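Local coordinates for protein phosphonate monoester hydrolase (Ruegeria pomeroyi, PDB 4UPK) that belongs to the sulfatase family of hydrolases, in the alkaline phosphatase clan, and occurs here as an assembly of four chains, at residues Tyr286-Phe292 with Trp358-Thr362; Asp347-Met351 with Tyr364-Thr370; Asn113-Arg119 with Met154-His158; Ser34-Phe38 with Ile398-Val402. All blocks are in the same frame, centred on the assembly; numbering follows the deposited sequence.

Interaction 1: residues Tyr286-Phe292 with Trp358-Thr362; sequences YSSPASF and WGKMT
Water 2 is held by W358 O, to which it donates at 2.7 Å, and by M361 N, from which it accepts; S287 OG adds only a weak bond across the contact. It belongs to a loop-to-loop contact of the alkaline phosphatase-like fold, between the loop after helix 280-286 and the long loop joining strands 340-346 and 372-375. No direct hydrogen bond crosses the contact; water 1 makes a second bridge, accepting from W358 N at 3.1 Å and probably donating to S287 O, though it has other acceptors within reach. Apolar contact comes mainly from the rings. W358 and F292 form an edge-to-face pair, the indole edge directed at the phenyl face, with the F292 ring and the W358 six-membered ring 5.5 Å apart at their centroids and their planes at 62°. W358 CB adds a CH-pi contact over the F292 face, 22° off the ring normal. P289 crosses the indole at about a right angle, its N lying over one indole face, while I306 and L309 of helix 303-333 also pack on W358. At the other end M361 CB sits over the Y286 face, 4.0 Å from the centroid. Its SD makes an oblique Met-aromatic contact, and M361 CG meets Y286 CE2 at 3.4 Å.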
# COMPACT_ATOMS: atom_id res chain seq x y z
N TYR A 286 -36.89 1.32 21.12
CA TYR A 286 -35.77 0.66 20.42
C TYR A 286 -35.57 -0.78 20.90
O TYR A 286 -35.42 -1.68 20.06
CB TYR A 286 -34.49 1.50 20.59
CG TYR A 286 -33.29 1.05 19.76
CD1 TYR A 286 -33.11 1.51 18.46
CD2 TYR A 286 -32.31 0.24 20.30
CE1 TYR A 286 -32.01 1.11 17.70
CE2 TYR A 286 -31.21 -0.18 19.55
CZ TYR A 286 -31.06 0.27 18.25
OH TYR A 286 -29.96 -0.11 17.53
N SER A 287 -35.54 -1.00 22.24
CA SER A 287 -35.39 -2.30 22.91
C SER A 287 -36.53 -2.53 23.90
O SER A 287 -37.17 -1.57 24.33
CB SER A 287 -34.05 -2.40 23.65
OG SER A 287 -32.95 -2.45 22.75
N SER A 288 -36.77 -3.79 24.25
CA SER A 288 -37.84 -4.18 25.18
C SER A 288 -37.52 -5.55 25.80
O SER A 288 -36.65 -6.25 25.26
CB SER A 288 -39.20 -4.24 24.45
OG SER A 288 -39.27 -5.26 23.48
N PRO A 289 -38.20 -5.96 26.89
CA PRO A 289 -37.96 -7.31 27.43
C PRO A 289 -38.11 -8.41 26.36
O PRO A 289 -37.28 -9.31 26.31
CB PRO A 289 -39.00 -7.43 28.55
CG PRO A 289 -39.30 -6.03 28.94
CD PRO A 289 -39.23 -5.25 27.67
N ALA A 290 -39.14 -8.27 25.46
CA ALA A 290 -39.44 -9.18 24.33
C ALA A 290 -38.27 -9.32 23.34
O ALA A 290 -38.13 -10.38 22.72
CB ALA A 290 -40.69 -8.74 23.60
N SER A 291 -37.44 -8.27 23.18
CA SER A 291 -36.29 -8.33 22.27
C SER A 291 -35.00 -8.81 22.98
O SER A 291 -34.01 -9.07 22.31
CB SER A 291 -36.08 -6.98 21.57
OG SER A 291 -35.60 -5.98 22.46
N PHE A 292 -35.03 -8.93 24.31
CA PHE A 292 -33.89 -9.33 25.16
C PHE A 292 -33.84 -10.83 25.52
O PHE A 292 -32.96 -11.25 26.28
CB PHE A 292 -33.88 -8.47 26.44
CG PHE A 292 -32.88 -7.35 26.43
CD1 PHE A 292 -32.87 -6.41 25.41
CD2 PHE A 292 -31.96 -7.21 27.47
CE1 PHE A 292 -31.93 -5.39 25.39
CE2 PHE A 292 -31.03 -6.18 27.46
CZ PHE A 292 -31.01 -5.28 26.42
N TRP A 358 -34.14 -0.50 27.73
CA TRP A 358 -33.23 -1.64 27.76
C TRP A 358 -32.13 -1.37 26.76
O TRP A 358 -32.32 -0.58 25.83
CB TRP A 358 -34.00 -2.93 27.40
CG TRP A 358 -35.03 -3.28 28.43
CD1 TRP A 358 -36.27 -2.72 28.56
CD2 TRP A 358 -34.86 -4.15 29.55
NE1 TRP A 358 -36.86 -3.18 29.71
CE2 TRP A 358 -36.04 -4.10 30.31
CE3 TRP A 358 -33.81 -4.99 29.98
CZ2 TRP A 358 -36.24 -4.87 31.46
CZ3 TRP A 358 -33.99 -5.75 31.13
CH2 TRP A 358 -35.19 -5.68 31.86
N GLY A 359 -30.98 -2.01 26.97
CA GLY A 359 -29.80 -1.83 26.13
C GLY A 359 -28.95 -0.62 26.47
O GLY A 359 -28.86 -0.20 27.63
N LYS A 360 -28.34 -0.01 25.43
CA LYS A 360 -27.42 1.12 25.58
C LYS A 360 -27.58 2.24 24.53
O LYS A 360 -26.76 3.15 24.51
CB LYS A 360 -25.97 0.59 25.71
CG LYS A 360 -25.45 -0.23 24.53
CD LYS A 360 -25.96 -1.64 24.52
CE LYS A 360 -25.29 -2.41 23.44
NZ LYS A 360 -26.10 -3.60 23.07
N MET A 361 -28.65 2.21 23.69
CA MET A 361 -28.94 3.26 22.69
C MET A 361 -29.75 4.39 23.35
O MET A 361 -30.94 4.58 23.08
CB MET A 361 -29.63 2.71 21.42
CG MET A 361 -28.68 1.97 20.47
SD MET A 361 -27.35 2.95 19.69
CE MET A 361 -28.33 3.99 18.59
N THR A 362 -29.09 5.09 24.28
CA THR A 362 -29.63 6.19 25.08
C THR A 362 -28.49 7.12 25.54
O THR A 362 -27.34 6.91 25.16
CB THR A 362 -30.53 5.66 26.22
OG1 THR A 362 -31.18 6.76 26.84
CG2 THR A 362 -29.77 4.85 27.26
O HOH W 1 -35.83 0.49 25.32
O HOH W 2 -31.52 0.58 23.53

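Interaction 2: residues Asp347-Met351 with Tyr364-Thr370; sequences DHGEM and YDAAYHT
G349 and A367 bring their main chains together at the tight centre of this contact, where G349 N donates to A367 O at 2.9 Å with an N-H...O angle of 159°. The donor stands above the carbonyl plane, and N80 ND2 bonds the same oxygen. Next to it G349 CA comes within 3.3 Å of A366 O in a CA-H...O contact, 152° at the hydrogen; E350 N reaches this oxygen too, but weakly. The close approach depends on the bare CA of glycine lying against the 3-10 turn 365-367. M351 closes one end of the packed part: bends at chi2 and chi3 bring SD to 3.8 Å from A366 CB and CE against Y364 CB. The other end is bridged by water, although T370 CG2 still packs 3.4 Å from H348 C. There T370 OG1, lying between backbone N and carbonyl carbon (chi1 44°), meets water 3 at 2.7 Å, and that water donates to D347 O. H348 ND1 donates to the anti lone pair of D347 OD2, R86 makes a salt bridge with D347 OD1, and E350 OE2 accepts from G359 N. The direct polar bonds across the contact thus use main-chain atoms alone, which implies that the backbones set the spacing while polar side-chain ends engage other partners.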
# COMPACT_ATOMS: atom_id res chain seq x y z
N ASP A 347 -17.25 -2.92 28.22
CA ASP A 347 -17.26 -2.07 27.03
C ASP A 347 -18.27 -0.89 27.15
O ASP A 347 -17.95 0.24 26.81
CB ASP A 347 -17.56 -2.93 25.80
CG ASP A 347 -17.47 -2.18 24.51
OD1 ASP A 347 -16.37 -2.08 23.96
OD2 ASP A 347 -18.52 -1.70 24.04
N HIS A 348 -19.46 -1.19 27.65
CA HIS A 348 -20.59 -0.28 27.85
C HIS A 348 -21.46 -0.90 28.95
O HIS A 348 -21.19 -2.00 29.44
CB HIS A 348 -21.43 -0.13 26.54
CG HIS A 348 -21.81 -1.44 25.93
ND1 HIS A 348 -21.05 -2.01 24.93
CD2 HIS A 348 -22.79 -2.31 26.27
CE1 HIS A 348 -21.57 -3.21 24.71
NE2 HIS A 348 -22.64 -3.42 25.48
N GLY A 349 -22.50 -0.16 29.32
CA GLY A 349 -23.48 -0.55 30.30
C GLY A 349 -24.75 -1.10 29.68
O GLY A 349 -24.78 -1.51 28.51
N GLU A 350 -25.80 -1.13 30.48
CA GLU A 350 -27.09 -1.73 30.17
C GLU A 350 -28.12 -1.00 31.01
O GLU A 350 -27.92 -0.92 32.22
CB GLU A 350 -27.02 -3.23 30.61
CG GLU A 350 -28.31 -4.03 30.51
CD GLU A 350 -29.12 -3.82 29.25
OE1 GLU A 350 -28.58 -4.07 28.16
OE2 GLU A 350 -30.25 -3.29 29.34
N MET A 351 -29.20 -0.47 30.39
CA MET A 351 -30.27 0.23 31.14
C MET A 351 -31.00 -0.68 32.11
O MET A 351 -31.27 -0.27 33.24
CB MET A 351 -31.24 0.96 30.21
CG MET A 351 -30.60 2.15 29.52
SD MET A 351 -29.83 3.37 30.63
CE MET A 351 -31.32 4.07 31.46
N TYR A 364 -28.43 8.20 29.13
CA TYR A 364 -28.27 8.07 30.58
C TYR A 364 -27.01 7.31 30.94
O TYR A 364 -26.58 6.41 30.20
CB TYR A 364 -29.53 7.47 31.26
CG TYR A 364 -30.76 8.34 31.16
CD1 TYR A 364 -30.72 9.69 31.56
CD2 TYR A 364 -31.96 7.84 30.68
CE1 TYR A 364 -31.85 10.49 31.48
CE2 TYR A 364 -33.11 8.63 30.61
CZ TYR A 364 -33.05 9.96 31.02
OH TYR A 364 -34.17 10.76 30.93
N ASP A 365 -26.41 7.69 32.09
CA ASP A 365 -25.16 7.15 32.63
C ASP A 365 -25.05 5.63 32.70
O ASP A 365 -23.99 5.10 32.40
CB ASP A 365 -24.79 7.82 33.97
CG ASP A 365 -24.36 9.28 33.87
OD1 ASP A 365 -24.11 9.76 32.72
OD2 ASP A 365 -24.25 9.94 34.91
N ALA A 366 -26.15 4.94 33.08
CA ALA A 366 -26.19 3.47 33.19
C ALA A 366 -25.75 2.76 31.89
O ALA A 366 -25.20 1.66 31.95
CB ALA A 366 -27.56 2.99 33.66
N ALA A 367 -25.92 3.42 30.73
CA ALA A 367 -25.52 2.89 29.42
C ALA A 367 -23.99 3.02 29.15
O ALA A 367 -23.49 2.36 28.25
CB ALA A 367 -26.30 3.60 28.31
N TYR A 368 -23.27 3.86 29.95
CA TYR A 368 -21.85 4.19 29.77
C TYR A 368 -20.97 3.91 30.96
O TYR A 368 -19.82 3.56 30.75
CB TYR A 368 -21.65 5.68 29.35
CG TYR A 368 -22.44 6.07 28.12
CD1 TYR A 368 -23.76 6.50 28.23
CD2 TYR A 368 -21.85 6.06 26.85
CE1 TYR A 368 -24.51 6.82 27.10
CE2 TYR A 368 -22.59 6.40 25.72
CZ TYR A 368 -23.93 6.77 25.85
OH TYR A 368 -24.70 7.10 24.76
N HIS A 369 -21.48 4.12 32.19
CA HIS A 369 -20.75 3.88 33.44
C HIS A 369 -20.34 2.39 33.53
O HIS A 369 -21.19 1.48 33.56
CB HIS A 369 -21.56 4.34 34.66
CG HIS A 369 -20.74 4.56 35.89
ND1 HIS A 369 -21.32 4.81 37.12
CD2 HIS A 369 -19.39 4.57 36.05
CE1 HIS A 369 -20.33 4.98 37.97
NE2 HIS A 369 -19.15 4.83 37.37
N THR A 370 -19.03 2.14 33.47
CA THR A 370 -18.48 0.78 33.45
C THR A 370 -17.44 0.53 34.52
O THR A 370 -16.71 1.45 34.89
CB THR A 370 -17.97 0.43 32.05
OG1 THR A 370 -17.23 1.52 31.51
CG2 THR A 370 -19.07 0.10 31.11
O HOH W 3 -16.33 1.52 28.93

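Interaction 3: residues Asn113-Arg119 with Met154-His158; sequences NIATEMR and MRGFH
A capped helix N-terminus meets a type II beta turn here: N113 precedes helix 114-120, and M154-F157 form the turn. N113 and T116 make a capping box, T116 N donating to N113 OD1 at 2.9 Å and N113 N to T116 OG1. The rest of the cap amide serves the contact, since N113 ND2 donates to R155 O at 3.2 Å, near the amide plane and in the carbonyl plane. M154 comes from the opposite direction, bringing CG to 3.4 Å from N113 ND2. Within the first turn of the helix, A115 CB lies over the F157 ring, 3.8 Å from its centroid and 18° off the normal, and I114 CG2 meets F157 CZ. G156 has the positive phi of this turn position and, lacking a CB, lets the turn lie against A115. R119 supplies the shortest hydrogen bond across the contact: extended from CG to NE, it donates NE to a lone pair of G156 O at 2.8 Å, 154° at the hydrogen, with a weaker bond from NH2. The oxygen sits at the guanidinium edge, near its plane. Two donors on one carbonyl should fix the rotation of that guanidinium. Through NH1 the same helix arginine also forms a salt bridge with D144 of the second subunit, linking fold and interface.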
# COMPACT_ATOMS: atom_id res chain seq x y z
N ASN A 113 -3.89 0.67 16.51
CA ASN A 113 -4.68 0.04 17.55
C ASN A 113 -3.76 -0.64 18.56
O ASN A 113 -2.55 -0.67 18.34
CB ASN A 113 -5.75 -0.91 16.98
CG ASN A 113 -5.24 -2.09 16.17
OD1 ASN A 113 -4.51 -2.95 16.66
ND2 ASN A 113 -5.71 -2.21 14.94
N ILE A 114 -4.32 -1.15 19.68
CA ILE A 114 -3.54 -1.82 20.73
C ILE A 114 -2.73 -3.02 20.18
O ILE A 114 -1.59 -3.18 20.58
CB ILE A 114 -4.39 -2.15 22.01
CG1 ILE A 114 -3.52 -2.57 23.23
CG2 ILE A 114 -5.51 -3.16 21.74
CD1 ILE A 114 -2.65 -1.46 23.83
N ALA A 115 -3.29 -3.81 19.25
CA ALA A 115 -2.62 -4.98 18.68
C ALA A 115 -1.44 -4.61 17.76
O ALA A 115 -0.35 -5.15 17.93
CB ALA A 115 -3.63 -5.87 17.94
N THR A 116 -1.65 -3.65 16.83
CA THR A 116 -0.60 -3.18 15.92
C THR A 116 0.57 -2.57 16.69
O THR A 116 1.73 -2.82 16.35
CB THR A 116 -1.16 -2.20 14.88
OG1 THR A 116 -1.77 -1.09 15.55
CG2 THR A 116 -2.13 -2.86 13.91
N GLU A 117 0.27 -1.80 17.74
CA GLU A 117 1.27 -1.15 18.58
C GLU A 117 2.00 -2.14 19.49
O GLU A 117 3.20 -2.00 19.64
CB GLU A 117 0.70 0.06 19.33
CG GLU A 117 0.17 1.18 18.43
CD GLU A 117 0.94 1.49 17.16
OE1 GLU A 117 2.01 2.13 17.24
OE2 GLU A 117 0.46 1.08 16.07
N MET A 118 1.28 -3.16 20.03
CA MET A 118 1.87 -4.23 20.84
C MET A 118 2.76 -5.13 19.99
O MET A 118 3.73 -5.66 20.51
CB MET A 118 0.80 -5.06 21.58
CG MET A 118 0.20 -4.33 22.80
SD MET A 118 1.34 -4.09 24.18
CE MET A 118 1.23 -5.67 24.99
N ARG A 119 2.45 -5.29 18.68
CA ARG A 119 3.26 -6.06 17.73
C ARG A 119 4.64 -5.42 17.52
O ARG A 119 5.64 -6.13 17.34
CB ARG A 119 2.54 -6.24 16.39
CG ARG A 119 1.49 -7.33 16.42
CD ARG A 119 1.21 -7.83 15.03
NE ARG A 119 0.27 -8.94 15.04
CZ ARG A 119 0.43 -10.07 14.35
NH1 ARG A 119 1.51 -10.26 13.61
NH2 ARG A 119 -0.50 -11.02 14.40
N MET A 154 -10.08 -7.52 14.54
CA MET A 154 -9.27 -6.36 14.24
C MET A 154 -7.85 -6.78 13.80
O MET A 154 -7.27 -7.71 14.37
CB MET A 154 -9.20 -5.47 15.49
CG MET A 154 -8.52 -4.15 15.29
SD MET A 154 -8.56 -3.18 16.81
CE MET A 154 -9.85 -2.05 16.45
N ARG A 155 -7.32 -6.05 12.80
CA ARG A 155 -5.98 -6.16 12.23
C ARG A 155 -4.94 -6.12 13.36
O ARG A 155 -4.96 -5.21 14.20
CB ARG A 155 -5.76 -4.96 11.28
CG ARG A 155 -4.38 -4.90 10.64
CD ARG A 155 -4.07 -3.54 10.04
NE ARG A 155 -2.73 -3.56 9.46
CZ ARG A 155 -2.21 -2.58 8.72
NH1 ARG A 155 -2.92 -1.49 8.45
NH2 ARG A 155 -0.98 -2.70 8.22
N GLY A 156 -4.06 -7.12 13.38
CA GLY A 156 -3.02 -7.24 14.38
C GLY A 156 -3.30 -8.33 15.40
O GLY A 156 -2.37 -8.93 15.93
N PHE A 157 -4.59 -8.60 15.68
CA PHE A 157 -4.99 -9.64 16.63
C PHE A 157 -4.85 -11.02 16.03
O PHE A 157 -5.24 -11.25 14.88
CB PHE A 157 -6.42 -9.43 17.17
CG PHE A 157 -6.53 -8.47 18.33
CD1 PHE A 157 -6.18 -8.87 19.62
CD2 PHE A 157 -6.98 -7.17 18.14
CE1 PHE A 157 -6.27 -7.97 20.70
CE2 PHE A 157 -7.07 -6.28 19.22
CZ PHE A 157 -6.72 -6.69 20.49
N HIS A 158 -4.26 -11.93 16.81
CA HIS A 158 -4.09 -13.30 16.41
C HIS A 158 -5.16 -14.08 17.16
O HIS A 158 -5.13 -14.19 18.39
CB HIS A 158 -2.67 -13.81 16.67
CG HIS A 158 -2.38 -15.09 15.95
ND1 HIS A 158 -1.72 -15.09 14.73
CD2 HIS A 158 -2.66 -16.37 16.30
CE1 HIS A 158 -1.62 -16.36 14.37
NE2 HIS A 158 -2.16 -17.17 15.29

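Interaction 4: residues Ser34-Phe38 with Ile398-Val402; sequences SNVLF and ILDWV
V36, reaching from strand 35-41 to helix 394-402, makes most of the apolar contacts here. Its CG1 meets I398 CG2 at 3.7 Å, whereas CG2 touches V402 CG1 at 3.8 Å and W401 CZ3 at 4.0 Å. The fork explains this reach: CG1 lies opposite the backbone N (chi1 -177°) and CG2 beside it, which directs CG1 to I398 and CG2 to V402 and W401. The aromatic contacts flank this valine. I398 CD1 rests over one face of the F38 ring, 3.9 Å from F38 CD2, the two side chains crossing at about a right angle; F38 also stacks with H236. The W401 indole slides past V36 in the opposite direction, putting CZ3 3.3 Å from N35 O and CH2 close to S34 CA. Polar contact is confined to water: water 4 meets S34 OG at 2.7 Å and bonds W401 O weakly, and no direct hydrogen bond spans the segments. N35 points away and uses its side chain on T340 and W233. The axes of strand 35-38 and helix 398-402 come within 10.1 Å, their N-to-C directions at 165°. Such nearly antiparallel packing of a helix on a strand flanked by parallel partners, 234-239 and 340-346, is the layering of an alpha/beta sandwich, as in the alkaline phosphatase clan.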
# COMPACT_ATOMS: atom_id res chain seq x y z
N SER A 34 6.93 -9.63 31.36
CA SER A 34 5.96 -8.54 31.22
C SER A 34 4.75 -9.06 30.43
O SER A 34 4.77 -9.09 29.20
CB SER A 34 6.58 -7.33 30.53
OG SER A 34 7.72 -6.84 31.21
N ASN A 35 3.71 -9.49 31.15
CA ASN A 35 2.50 -10.00 30.51
C ASN A 35 1.42 -8.97 30.55
O ASN A 35 1.42 -8.10 31.43
CB ASN A 35 2.00 -11.27 31.20
CG ASN A 35 2.96 -12.43 31.26
OD1 ASN A 35 3.56 -12.83 30.26
ND2 ASN A 35 3.07 -13.02 32.44
N VAL A 36 0.48 -9.06 29.59
CA VAL A 36 -0.70 -8.21 29.57
C VAL A 36 -1.96 -9.09 29.46
O VAL A 36 -2.11 -9.85 28.51
CB VAL A 36 -0.67 -7.05 28.52
CG1 VAL A 36 -1.93 -6.18 28.62
CG2 VAL A 36 0.59 -6.19 28.70
N LEU A 37 -2.83 -8.99 30.47
CA LEU A 37 -4.09 -9.71 30.50
C LEU A 37 -5.19 -8.67 30.47
O LEU A 37 -5.43 -7.97 31.45
CB LEU A 37 -4.23 -10.67 31.71
CG LEU A 37 -5.61 -11.41 31.85
CD1 LEU A 37 -5.90 -12.31 30.64
CD2 LEU A 37 -5.69 -12.19 33.12
N PHE A 38 -5.84 -8.57 29.31
CA PHE A 38 -6.90 -7.61 29.06
C PHE A 38 -8.25 -8.32 28.92
O PHE A 38 -8.52 -8.96 27.90
CB PHE A 38 -6.55 -6.78 27.81
CG PHE A 38 -7.39 -5.56 27.51
CD1 PHE A 38 -8.32 -5.08 28.44
CD2 PHE A 38 -7.22 -4.86 26.32
CE1 PHE A 38 -9.09 -3.96 28.16
CE2 PHE A 38 -7.99 -3.73 26.05
CZ PHE A 38 -8.91 -3.28 26.98
N ILE A 398 -1.60 0.55 28.72
CA ILE A 398 -0.93 -0.70 28.36
C ILE A 398 0.39 -0.41 27.69
O ILE A 398 1.42 -0.92 28.14
CB ILE A 398 -1.85 -1.66 27.52
CG1 ILE A 398 -3.14 -2.05 28.30
CG2 ILE A 398 -1.08 -2.91 27.05
CD1 ILE A 398 -4.35 -2.41 27.39
N LEU A 399 0.38 0.45 26.63
CA LEU A 399 1.59 0.83 25.88
C LEU A 399 2.65 1.46 26.77
O LEU A 399 3.82 1.10 26.66
CB LEU A 399 1.26 1.75 24.68
CG LEU A 399 0.39 1.13 23.56
CD1 LEU A 399 0.16 2.14 22.45
CD2 LEU A 399 0.98 -0.20 23.02
N ASP A 400 2.23 2.38 27.67
CA ASP A 400 3.11 3.04 28.62
C ASP A 400 3.80 1.97 29.48
O ASP A 400 5.03 1.93 29.52
CB ASP A 400 2.28 4.02 29.49
CG ASP A 400 3.01 4.82 30.54
OD1 ASP A 400 4.25 4.71 30.62
OD2 ASP A 400 2.34 5.57 31.29
N TRP A 401 3.00 1.07 30.10
CA TRP A 401 3.49 -0.01 30.96
C TRP A 401 4.49 -0.97 30.29
O TRP A 401 5.46 -1.36 30.94
CB TRP A 401 2.31 -0.75 31.61
CG TRP A 401 2.71 -1.72 32.67
CD1 TRP A 401 2.92 -1.45 33.99
CD2 TRP A 401 2.95 -3.12 32.50
NE1 TRP A 401 3.26 -2.61 34.66
CE2 TRP A 401 3.31 -3.64 33.76
CE3 TRP A 401 2.92 -3.99 31.40
CZ2 TRP A 401 3.61 -5.00 33.96
CZ3 TRP A 401 3.21 -5.34 31.59
CH2 TRP A 401 3.55 -5.83 32.86
N VAL A 402 4.30 -1.29 29.00
CA VAL A 402 5.22 -2.16 28.24
C VAL A 402 6.44 -1.36 27.71
O VAL A 402 7.44 -1.97 27.27
CB VAL A 402 4.53 -3.02 27.13
CG1 VAL A 402 3.38 -3.83 27.70
CG2 VAL A 402 4.05 -2.16 25.95
O HOH W 4 7.44 -4.16 31.11

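In the fold
Interaction 2 is the buried contact, centred 8 Å from the middle of the chain; the other three lie farther out and are only partly buried. Interactions 1 and 2 share the long loop between strands 340-346 and 372-375 and touch directly, with G359 O 2.8 Å from M351 N in a probable hydrogen bond. Interactions 3 and 4 form a second pair, in which helices 114-120 and 394-402 pack through I114 and I398, and M118 meets both V402 and V36. The two pairs differ in chemistry: waters and rings join the loops of interaction 1, main-chain bonds hold interaction 2, arginine and cap amide bonds serve interaction 3, and interaction 4 is mainly apolar.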